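Long-range contacts in tropomodulin (Caenorhabditis elegans, PDB 1PGV), which probably caps the pointed ends of actin filaments, blocking their elongation and depolymerization, and is represented here by its C-terminal domain: residues A[154-160]-A[179-185]; A[115-120]-A[148-153]; A[76-82]-A[104-110]. Residue numbers count along the deposited sequence, not the author numbering.

Contact 1: A[154-160]-A[179-185]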
loop_
_atom_site.group_PDB
_atom_site.type_symbol
_atom_site.label_atom_id
_atom_site.label_comp_id
_atom_site.label_asym_id
_atom_site.label_seq_id
_atom_site.Cartn_x
_atom_site.Cartn_y
_atom_site.Cartn_z
ATOM N N GLU A 154 -7.482 -8.605 -9.435
ATOM C CA GLU A 154 -8.702 -9.327 -9.748
ATOM C C GLU A 154 -9.041 -10.340 -8.658
ATOM O O GLU A 154 -10.211 -10.630 -8.416
ATOM C CB GLU A 154 -8.547 -10.014 -11.109
ATOM C CG GLU A 154 -9.808 -10.596 -11.683
ATOM C CD GLU A 154 -9.624 -11.031 -13.124
ATOM O OE1 GLU A 154 -9.763 -10.183 -14.033
ATOM O OE2 GLU A 154 -9.326 -12.222 -13.336
ATOM N N GLU A 155 -8.022 -10.870 -7.985
ATOM C CA GLU A 155 -8.243 -11.847 -6.926
ATOM C C GLU A 155 -8.513 -11.177 -5.576
ATOM O O GLU A 155 -9.017 -11.811 -4.647
ATOM C CB GLU A 155 -7.023 -12.763 -6.795
ATOM C CG GLU A 155 -7.285 -14.019 -6.005
ATOM C CD GLU A 155 -6.048 -14.881 -5.856
ATOM O OE1 GLU A 155 -5.250 -14.944 -6.818
ATOM O OE2 GLU A 155 -5.890 -15.498 -4.783
ATOM N N ASN A 156 -8.174 -9.899 -5.470
ATOM C CA ASN A 156 -8.364 -9.163 -4.219
ATOM C C ASN A 156 -9.816 -8.686 -4.127
ATOM O O ASN A 156 -10.304 -8.023 -5.033
ATOM C CB ASN A 156 -7.417 -7.961 -4.180
ATOM C CG ASN A 156 -7.381 -7.286 -2.815
ATOM O OD1 ASN A 156 -8.416 -6.850 -2.299
ATOM N ND2 ASN A 156 -6.184 -7.198 -2.221
ATOM N N GLU A 157 -10.491 -9.016 -3.028
ATOM C CA GLU A 157 -11.893 -8.627 -2.848
ATOM C C GLU A 157 -12.111 -7.328 -2.064
ATOM O O GLU A 157 -13.233 -6.814 -2.021
ATOM C CB GLU A 157 -12.661 -9.759 -2.160
ATOM C CG GLU A 157 -12.771 -11.034 -2.981
ATOM C CD GLU A 157 -13.507 -12.148 -2.245
ATOM O OE1 GLU A 157 -13.650 -13.242 -2.825
ATOM O OE2 GLU A 157 -13.939 -11.933 -1.091
ATOM N N SER A 158 -11.048 -6.790 -1.465
ATOM C CA SER A 158 -11.165 -5.565 -0.664
ATOM C C SER A 158 -10.769 -4.257 -1.351
ATOM O O SER A 158 -11.327 -3.204 -1.047
ATOM C CB SER A 158 -10.355 -5.707 0.626
ATOM O OG SER A 158 -10.834 -6.776 1.422
ATOM N N LEU A 159 -9.801 -4.308 -2.268
ATOM C CA LEU A 159 -9.358 -3.103 -2.960
ATOM C C LEU A 159 -10.453 -2.321 -3.678
ATOM O O LEU A 159 -11.184 -2.866 -4.507
ATOM C CB LEU A 159 -8.261 -3.445 -3.983
ATOM C CG LEU A 159 -6.933 -3.901 -3.381
ATOM C CD1 LEU A 159 -6.004 -4.365 -4.505
ATOM C CD2 LEU A 159 -6.291 -2.752 -2.612
ATOM N N LEU A 160 -10.535 -1.029 -3.366
ATOM C CA LEU A 160 -11.511 -0.140 -3.981
ATOM C C LEU A 160 -10.812 0.895 -4.849
ATOM O O LEU A 160 -11.369 1.361 -5.839
ATOM C CB LEU A 160 -12.339 0.566 -2.898
ATOM C CG LEU A 160 -13.133 -0.381 -2.000
ATOM C CD1 LEU A 160 -13.832 0.428 -0.901
ATOM C CD2 LEU A 160 -14.153 -1.149 -2.837
ATOM N N LEU A 179 -12.360 -3.552 -9.311
ATOM C CA LEU A 179 -12.571 -2.511 -8.307
ATOM C C LEU A 179 -14.056 -2.187 -8.177
ATOM O O LEU A 179 -14.563 -1.982 -7.067
ATOM C CB LEU A 179 -11.778 -1.253 -8.660
ATOM C CG LEU A 179 -10.253 -1.446 -8.660
ATOM C CD1 LEU A 179 -9.566 -0.108 -8.856
ATOM C CD2 LEU A 179 -9.807 -2.081 -7.347
ATOM N N GLU A 180 -14.751 -2.145 -9.308
ATOM C CA GLU A 180 -16.190 -1.869 -9.289
ATOM C C GLU A 180 -16.921 -3.014 -8.596
ATOM O O GLU A 180 -17.853 -2.792 -7.821
ATOM C CB GLU A 180 -16.718 -1.687 -10.712
ATOM C CG GLU A 180 -16.523 -0.285 -11.252
ATOM C CD GLU A 180 -17.200 0.762 -10.382
ATOM O OE1 GLU A 180 -18.423 0.648 -10.163
ATOM O OE2 GLU A 180 -16.509 1.695 -9.917
ATOM N N ARG A 181 -16.501 -4.241 -8.885
ATOM C CA ARG A 181 -17.087 -5.427 -8.270
ATOM C C ARG A 181 -16.928 -5.322 -6.750
ATOM O O ARG A 181 -17.867 -5.596 -5.990
ATOM C CB ARG A 181 -16.364 -6.680 -8.786
ATOM C CG ARG A 181 -16.676 -7.977 -8.062
ATOM C CD ARG A 181 -15.549 -8.995 -8.312
ATOM N NE ARG A 181 -14.331 -8.618 -7.598
ATOM C CZ ARG A 181 -13.115 -9.088 -7.863
ATOM N NH1 ARG A 181 -12.928 -9.964 -8.846
ATOM N NH2 ARG A 181 -12.085 -8.689 -7.132
ATOM N N ASN A 182 -15.736 -4.926 -6.306
ATOM C CA ASN A 182 -15.476 -4.792 -4.876
ATOM C C ASN A 182 -16.304 -3.664 -4.258
ATOM O O ASN A 182 -16.780 -3.785 -3.130
ATOM C CB ASN A 182 -13.985 -4.543 -4.623
ATOM C CG ASN A 182 -13.126 -5.743 -4.998
ATOM O OD1 ASN A 182 -13.643 -6.834 -5.228
ATOM N ND2 ASN A 182 -11.808 -5.548 -5.040
ATOM N N TYR A 183 -16.477 -2.576 -4.995
ATOM C CA TYR A 183 -17.262 -1.460 -4.485
ATOM C C TYR A 183 -18.709 -1.917 -4.296
ATOM O O TYR A 183 -19.356 -1.565 -3.307
ATOM C CB TYR A 183 -17.195 -0.281 -5.454
ATOM C CG TYR A 183 -18.026 0.912 -5.034
ATOM C CD1 TYR A 183 -19.376 1.001 -5.370
ATOM C CD2 TYR A 183 -17.460 1.950 -4.295
ATOM C CE1 TYR A 183 -20.144 2.101 -4.983
ATOM C CE2 TYR A 183 -18.217 3.053 -3.903
ATOM C CZ TYR A 183 -19.555 3.121 -4.250
ATOM O OH TYR A 183 -20.303 4.216 -3.870
ATOM N N GLU A 184 -19.210 -2.709 -5.240
ATOM C CA GLU A 184 -20.582 -3.214 -5.149
ATOM C C GLU A 184 -20.743 -4.173 -3.977
ATOM O O GLU A 184 -21.798 -4.222 -3.340
ATOM C CB GLU A 184 -20.983 -3.907 -6.451
ATOM C CG GLU A 184 -21.295 -2.935 -7.565
ATOM C CD GLU A 184 -22.381 -1.958 -7.161
ATOM O OE1 GLU A 184 -23.447 -2.430 -6.713
ATOM O OE2 GLU A 184 -22.169 -0.731 -7.282
ATOM N N ARG A 185 -19.693 -4.935 -3.692
ATOM C CA ARG A 185 -19.712 -5.879 -2.584
ATOM C C ARG A 185 -19.898 -5.107 -1.275
ATOM O O ARG A 185 -20.672 -5.516 -0.402
ATOM C CB ARG A 185 -18.401 -6.675 -2.570
ATOM C CG ARG A 185 -18.275 -7.699 -1.460
ATOM C CD ARG A 185 -17.330 -8.826 -1.878
ATOM N NE ARG A 185 -16.643 -9.424 -0.741
ATOM C CZ ARG A 185 -15.736 -8.783 -0.009
ATOM N NH1 ARG A 185 -15.418 -7.532 -0.309
ATOM N NH2 ARG A 185 -15.139 -9.388 1.012
HETATM O O HOH W 1 -15.005 -4.958 -1.210
HETATM O O HOH W 2 -13.948 0.937 -6.323
#
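An Asx turn at Asn-156 leads the chain out of helix 143-155 and exposes a run of backbone carbonyls, which the side chains of helix 169-190 cover. Asn-156 OD1 accepts from Ser-158 N (2.8 Å) and Leu-159 N (2.9 Å), and the bend brings Asn-156 O and Leu-159 O round a single amide: Asn-182 ND2 donates to Asn-156 O at 2.9 Å and to Leu-159 O at 2.8 Å, with angles of 157° and 165°. Arg-181 NE and NH2 hold the same amide through Asn-182 OD1 (3.0 and 3.1 Å). The Arg-181 guanidinium also meets the helix end edge-on, with NH1 and NH2 donating to Glu-154 O at 2.8 and 3.0 Å. Water 1 joins Glu-157 O to Asn-182 O; the Glu-157 OE2 to Arg-185 NH2 salt bridge, at 3.5 Å and well out of the guanidinium plane, is purely electrostatic. Apolar contacts close the other end: Leu-179 CD2 lies 3.9 Å from Leu-159 CB, and Leu-160 CD2 4.1 Å from Tyr-183 CB. Gln-126 braces the turn through Glu-157 N and Ser-158 OG, so the turn sits between that preceding loop and helix 169-190, just before edge strand 161-163.

Contact 2: A[115-120]-A[148-153]; sequences LARLLR and DMMMAI
The apolar centre is Met-149 laid against one side of helix 115-120. With chi1 m and chi2 and chi3 t, its chain extends so that Met-149 CE reaches Leu-115 CB (3.5 Å) and Ala-116 N (3.6 Å), while Met-149 CG meets Leu-119 CD1 at 3.8 Å. Leu-119 CD1 also touches Ile-153 CD1 at 4.1 Å. Both segments are regular alpha-helix, nearly parallel at 10°, with axes 9.2 Å apart; Ala-116 pairs with Met-149 (CA to CA 5.7 Å) and Arg-120 with Ala-152 (5.3 Å), and the alanine in each pair lets the backbones come this close. Farther out, water 3 donates to Ala-116 O and Asp-148 OD1, 2.8 Å each. At the exposed edge Arg-120 (chi1 t, chi2 t, chi3 m) swings across, one guanidinium face over Ala-152 CB: NE and NH2 donate to Asp-148 OD1 at 2.8 and 3.1 Å in a salt bridge, and NH2 to Asp-148 O at 3.1 Å. Such parallel helices from successive repeats, backing on a parallel sheet through Leu-119 and Phe-131, form the convex layer of a leucine-rich-repeat fold.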
loop_
_atom_site.group_PDB
_atom_site.type_symbol
_atom_site.label_atom_id
_atom_site.label_comp_id
_atom_site.label_asym_id
_atom_site.label_seq_id
_atom_site.Cartn_x
_atom_site.Cartn_y
_atom_site.Cartn_z
ATOM N N LEU A 115 6.633 -2.867 -6.738
ATOM C CA LEU A 115 5.215 -2.514 -6.654
ATOM C C LEU A 115 4.349 -3.741 -6.912
ATOM O O LEU A 115 3.331 -3.942 -6.255
ATOM C CB LEU A 115 4.872 -1.414 -7.658
ATOM C CG LEU A 115 5.497 -0.049 -7.355
ATOM C CD1 LEU A 115 5.003 0.978 -8.369
ATOM C CD2 LEU A 115 5.126 0.378 -5.929
ATOM N N ALA A 116 4.757 -4.567 -7.875
ATOM C CA ALA A 116 4.010 -5.776 -8.173
ATOM C C ALA A 116 4.014 -6.690 -6.950
ATOM O O ALA A 116 3.001 -7.303 -6.622
ATOM C CB ALA A 116 4.627 -6.503 -9.383
ATOM N N ARG A 117 5.155 -6.792 -6.275
ATOM C CA ARG A 117 5.234 -7.641 -5.096
ATOM C C ARG A 117 4.359 -7.077 -3.971
ATOM O O ARG A 117 3.690 -7.827 -3.266
ATOM C CB ARG A 117 6.681 -7.762 -4.619
ATOM C CG ARG A 117 7.589 -8.493 -5.603
ATOM C CD ARG A 117 9.027 -8.510 -5.100
ATOM N NE ARG A 117 9.146 -9.243 -3.843
ATOM C CZ ARG A 117 10.166 -9.123 -2.999
ATOM N NH1 ARG A 117 11.165 -8.291 -3.275
ATOM N NH2 ARG A 117 10.188 -9.835 -1.880
ATOM N N LEU A 118 4.361 -5.756 -3.815
ATOM C CA LEU A 118 3.548 -5.135 -2.768
ATOM C C LEU A 118 2.059 -5.415 -3.004
ATOM O O LEU A 118 1.331 -5.776 -2.074
ATOM C CB LEU A 118 3.793 -3.623 -2.716
ATOM C CG LEU A 118 5.214 -3.166 -2.354
ATOM C CD1 LEU A 118 5.266 -1.648 -2.372
ATOM C CD2 LEU A 118 5.620 -3.710 -0.993
ATOM N N LEU A 119 1.603 -5.253 -4.243
ATOM C CA LEU A 119 0.200 -5.517 -4.562
ATOM C C LEU A 119 -0.155 -6.990 -4.401
ATOM O O LEU A 119 -1.238 -7.330 -3.935
ATOM C CB LEU A 119 -0.133 -5.067 -5.989
ATOM C CG LEU A 119 -0.774 -3.690 -6.155
ATOM C CD1 LEU A 119 -0.900 -3.368 -7.634
ATOM C CD2 LEU A 119 -2.155 -3.679 -5.490
ATOM N N ARG A 120 0.751 -7.886 -4.779
ATOM C CA ARG A 120 0.446 -9.297 -4.633
ATOM C C ARG A 120 0.367 -9.660 -3.145
ATOM O O ARG A 120 -0.413 -10.528 -2.747
ATOM C CB ARG A 120 1.507 -10.147 -5.352
ATOM C CG ARG A 120 1.151 -11.624 -5.467
ATOM C CD ARG A 120 1.821 -12.241 -6.695
ATOM N NE ARG A 120 1.166 -11.857 -7.944
ATOM C CZ ARG A 120 0.171 -12.541 -8.507
ATOM N NH1 ARG A 120 -0.282 -13.645 -7.932
ATOM N NH2 ARG A 120 -0.359 -12.134 -9.652
ATOM N N ASP A 148 0.926 -9.138 -13.888
ATOM C CA ASP A 148 1.017 -9.608 -12.509
ATOM C C ASP A 148 -0.042 -8.851 -11.696
ATOM O O ASP A 148 -0.907 -9.449 -11.044
ATOM C CB ASP A 148 2.406 -9.280 -11.956
ATOM C CG ASP A 148 2.617 -9.770 -10.535
ATOM O OD1 ASP A 148 1.643 -9.812 -9.741
ATOM O OD2 ASP A 148 3.776 -10.096 -10.193
ATOM N N MET A 149 0.045 -7.528 -11.758
ATOM C CA MET A 149 -0.864 -6.643 -11.024
ATOM C C MET A 149 -2.341 -6.845 -11.332
ATOM O O MET A 149 -3.181 -6.864 -10.415
ATOM C CB MET A 149 -0.508 -5.187 -11.301
ATOM C CG MET A 149 0.837 -4.755 -10.759
ATOM S SD MET A 149 1.080 -3.002 -11.008
ATOM C CE MET A 149 2.364 -2.686 -9.797
ATOM N N MET A 150 -2.679 -6.977 -12.611
ATOM C CA MET A 150 -4.081 -7.151 -12.963
ATOM C C MET A 150 -4.655 -8.439 -12.402
ATOM O O MET A 150 -5.817 -8.474 -11.997
ATOM C CB MET A 150 -4.283 -7.089 -14.481
ATOM C CG MET A 150 -3.674 -8.227 -15.271
ATOM S SD MET A 150 -4.179 -8.098 -17.009
ATOM C CE MET A 150 -4.173 -9.843 -17.476
ATOM N N MET A 151 -3.853 -9.500 -12.360
ATOM C CA MET A 151 -4.347 -10.758 -11.819
ATOM C C MET A 151 -4.439 -10.714 -10.297
ATOM O O MET A 151 -5.367 -11.280 -9.707
ATOM C CB MET A 151 -3.452 -11.921 -12.252
ATOM C CG MET A 151 -3.449 -12.140 -13.763
ATOM S SD MET A 151 -5.120 -12.179 -14.467
ATOM C CE MET A 151 -5.649 -13.789 -13.973
ATOM N N ALA A 152 -3.479 -10.048 -9.663
ATOM C CA ALA A 152 -3.460 -9.927 -8.207
ATOM C C ALA A 152 -4.671 -9.127 -7.747
ATOM O O ALA A 152 -5.347 -9.495 -6.784
ATOM C CB ALA A 152 -2.192 -9.227 -7.751
ATOM N N ILE A 153 -4.925 -8.025 -8.440
ATOM C CA ILE A 153 -6.051 -7.156 -8.113
ATOM C C ILE A 153 -7.379 -7.878 -8.329
ATOM O O ILE A 153 -8.296 -7.788 -7.508
ATOM C CB ILE A 153 -6.007 -5.879 -8.970
ATOM C CG1 ILE A 153 -4.793 -5.034 -8.569
ATOM C CG2 ILE A 153 -7.301 -5.087 -8.804
ATOM C CD1 ILE A 153 -4.507 -3.860 -9.496
HETATM O O HOH W 3 0.830 -7.547 -8.329
#

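Contact 3: A[76-82]-A[104-110]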
loop_
_atom_site.group_PDB
_atom_site.type_symbol
_atom_site.label_atom_id
_atom_site.label_comp_id
_atom_site.label_asym_id
_atom_site.label_seq_id
_atom_site.Cartn_x
_atom_site.Cartn_y
_atom_site.Cartn_z
ATOM N N SER A 76 1.067 6.586 5.193
ATOM C CA SER A 76 1.421 7.318 3.985
ATOM C C SER A 76 2.872 7.783 4.007
ATOM O O SER A 76 3.322 8.412 4.968
ATOM C CB SER A 76 0.494 8.524 3.817
ATOM O OG SER A 76 0.627 9.096 2.528
ATOM N N LEU A 77 3.595 7.457 2.938
ATOM C CA LEU A 77 5.000 7.829 2.799
ATOM C C LEU A 77 5.214 8.420 1.414
ATOM O O LEU A 77 6.238 8.170 0.774
ATOM C CB LEU A 77 5.910 6.605 2.944
ATOM C CG LEU A 77 5.665 5.577 4.044
ATOM C CD1 LEU A 77 4.466 4.709 3.677
ATOM C CD2 LEU A 77 6.911 4.706 4.202
ATOM N N ALA A 78 4.242 9.193 0.947
ATOM C CA ALA A 78 4.333 9.808 -0.368
ATOM C C ALA A 78 5.434 10.857 -0.406
ATOM O O ALA A 78 5.651 11.585 0.560
ATOM C CB ALA A 78 3.000 10.447 -0.746
ATOM N N ASN A 79 6.133 10.921 -1.532
ATOM C CA ASN A 79 7.196 11.895 -1.716
ATOM C C ASN A 79 8.174 11.966 -0.543
ATOM O O ASN A 79 8.370 13.026 0.051
ATOM C CB ASN A 79 6.579 13.270 -1.971
ATOM C CG ASN A 79 7.596 14.293 -2.423
ATOM O OD1 ASN A 79 8.400 14.030 -3.321
ATOM N ND2 ASN A 79 7.556 15.475 -1.816
ATOM N N THR A 80 8.775 10.828 -0.207
ATOM C CA THR A 80 9.756 10.764 0.871
ATOM C C THR A 80 11.092 10.309 0.287
ATOM O O THR A 80 12.018 9.970 1.021
ATOM C CB THR A 80 9.340 9.769 1.969
ATOM O OG1 THR A 80 9.022 8.505 1.375
ATOM C CG2 THR A 80 8.127 10.293 2.733
ATOM N N ALA A 81 11.166 10.298 -1.040
ATOM C CA ALA A 81 12.372 9.901 -1.758
ATOM C C ALA A 81 12.882 8.518 -1.361
ATOM O O ALA A 81 14.088 8.291 -1.310
ATOM C CB ALA A 81 13.473 10.945 -1.545
ATOM N N ILE A 82 11.970 7.590 -1.079
ATOM C CA ILE A 82 12.385 6.243 -0.707
ATOM C C ILE A 82 12.536 5.373 -1.951
ATOM O O ILE A 82 11.908 5.627 -2.976
ATOM C CB ILE A 82 11.378 5.575 0.251
ATOM C CG1 ILE A 82 9.971 5.616 -0.351
ATOM C CG2 ILE A 82 11.417 6.271 1.606
ATOM C CD1 ILE A 82 8.946 4.837 0.452
ATOM N N ASN A 104 -0.015 4.557 1.048
ATOM C CA ASN A 104 0.368 5.509 0.013
ATOM C C ASN A 104 1.887 5.620 -0.114
ATOM O O ASN A 104 2.560 6.079 0.807
ATOM C CB ASN A 104 -0.221 6.884 0.341
ATOM C CG ASN A 104 0.076 7.917 -0.724
ATOM O OD1 ASN A 104 0.751 7.634 -1.721
ATOM N ND2 ASN A 104 -0.436 9.128 -0.525
ATOM N N VAL A 105 2.417 5.191 -1.256
ATOM C CA VAL A 105 3.857 5.259 -1.511
ATOM C C VAL A 105 4.127 5.934 -2.853
ATOM O O VAL A 105 5.133 5.653 -3.515
ATOM C CB VAL A 105 4.498 3.847 -1.539
ATOM C CG1 VAL A 105 4.347 3.175 -0.193
ATOM C CG2 VAL A 105 3.859 3.004 -2.633
ATOM N N GLU A 106 3.235 6.835 -3.253
ATOM C CA GLU A 106 3.386 7.521 -4.532
ATOM C C GLU A 106 4.542 8.524 -4.559
ATOM O O GLU A 106 5.068 8.919 -3.520
ATOM C CB GLU A 106 2.083 8.242 -4.895
ATOM C CG GLU A 106 1.859 9.543 -4.137
ATOM C CD GLU A 106 0.480 10.143 -4.382
ATOM O OE1 GLU A 106 0.014 10.125 -5.539
ATOM O OE2 GLU A 106 -0.129 10.644 -3.413
ATOM N N SER A 107 4.928 8.912 -5.771
ATOM C CA SER A 107 5.988 9.889 -6.010
ATOM C C SER A 107 7.338 9.595 -5.370
ATOM O O SER A 107 7.985 10.493 -4.822
ATOM C CB SER A 107 5.505 11.276 -5.581
ATOM O OG SER A 107 4.402 11.679 -6.373
ATOM N N ASN A 108 7.767 8.340 -5.441
ATOM C CA ASN A 108 9.059 7.955 -4.886
ATOM C C ASN A 108 9.926 7.338 -5.982
ATOM O O ASN A 108 9.761 7.672 -7.158
ATOM C CB ASN A 108 8.876 6.978 -3.720
ATOM C CG ASN A 108 8.365 7.673 -2.466
ATOM O OD1 ASN A 108 8.981 8.624 -1.982
ATOM N ND2 ASN A 108 7.236 7.205 -1.938
ATOM N N PHE A 109 10.840 6.454 -5.595
ATOM C CA PHE A 109 11.741 5.803 -6.545
ATOM C C PHE A 109 11.582 4.285 -6.530
ATOM O O PHE A 109 12.551 3.544 -6.726
ATOM C CB PHE A 109 13.191 6.174 -6.212
ATOM C CG PHE A 109 13.473 7.645 -6.315
ATOM C CD1 PHE A 109 13.713 8.236 -7.552
ATOM C CD2 PHE A 109 13.459 8.448 -5.180
ATOM C CE1 PHE A 109 13.933 9.609 -7.660
ATOM C CE2 PHE A 109 13.677 9.822 -5.273
ATOM C CZ PHE A 109 13.914 10.404 -6.515
ATOM N N LEU A 110 10.358 3.822 -6.307
ATOM C CA LEU A 110 10.089 2.390 -6.263
ATOM C C LEU A 110 10.014 1.798 -7.666
ATOM O O LEU A 110 9.504 2.426 -8.589
ATOM C CB LEU A 110 8.780 2.127 -5.513
ATOM C CG LEU A 110 8.730 2.705 -4.098
ATOM C CD1 LEU A 110 7.443 2.254 -3.415
ATOM C CD2 LEU A 110 9.944 2.231 -3.302
HETATM O O HOH W 4 10.237 11.490 -3.587
#
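The Asn-108 side chain overlaps Ile-82, with Asn-108 CG 3.4 Å from Ile-82 CG1, and its amide is turned into the bend of residues 77-82. There Asn-108 OD1 accepts from Thr-80 N at 2.8 Å and Ile-82 N at 3.3 Å, while ND2 donates to Leu-77 O at 3.0 Å and weakly to Val-105 O at 3.1 Å. Before the bend, parallel strands pair Ser-76 with Asn-104 (CA to CA 4.5 Å), and Leu-77 N donates to Asn-104 O at 2.7 Å and 173°; farther on, Asn-79 N donates to Glu-106 O (3.0 Å). The two segments are equivalent parts of consecutive leucine-rich repeats, 28 residues apart: Leu-77 and Val-105, then Ile-82 and Leu-110, take the inward apolar positions, and Asn-108 is the consensus asparagine whose ladder bonds link adjacent turns. Thr-80 holds the equivalent place one repeat earlier, where its OG1 donates to Leu-77 O at 2.9 Å. Both bends use left-handed backbone angles, 48/57 at Asn-79 and 55/43 at Ser-107. Leu-77 CD1 touches Val-105 CG1 at 4.2 Å. Gln-136 of the next repeat bonds to Val-105 O and to Leu-110 N, carrying the pattern on. At the outer side water 4 donates to Asn-79 OD1 (3.1 Å) and Ser-107 O (2.8 Å), while Asn-79 ND2 is hydrogen-bonded to Asn-50 OD1. Phe-109 N donates to Ile-82 O at 2.9 Å, and the Phe-109 ring edge meets Ala-81 CA, 3.8 Å from Phe-109 CE2.

From the N terminus, contact 3 closes first, bringing the loops after strands 74-76 and 102-104 together across helices 84-87 and 90-96. Contact 2 follows, joining helices 112-121 and 143-155 around strand 130-132; contact 1 then links the end of helix 143-155 and the turn after it to helix 169-190 around strand 161-163. The three are in series, so none nests within or crosses another. Contacts 3 and 2 touch where Leu-110 CD1 meets Leu-115 CD2 (3.9 Å). Contacts 2 and 1 share helix 143-155 and meet at Leu-119 CD2 and Leu-159 CD1 (4.0 Å). Contacts 1 and 3 remain about 10 Å apart at their nearest atoms, on opposite sides of the chain's centre.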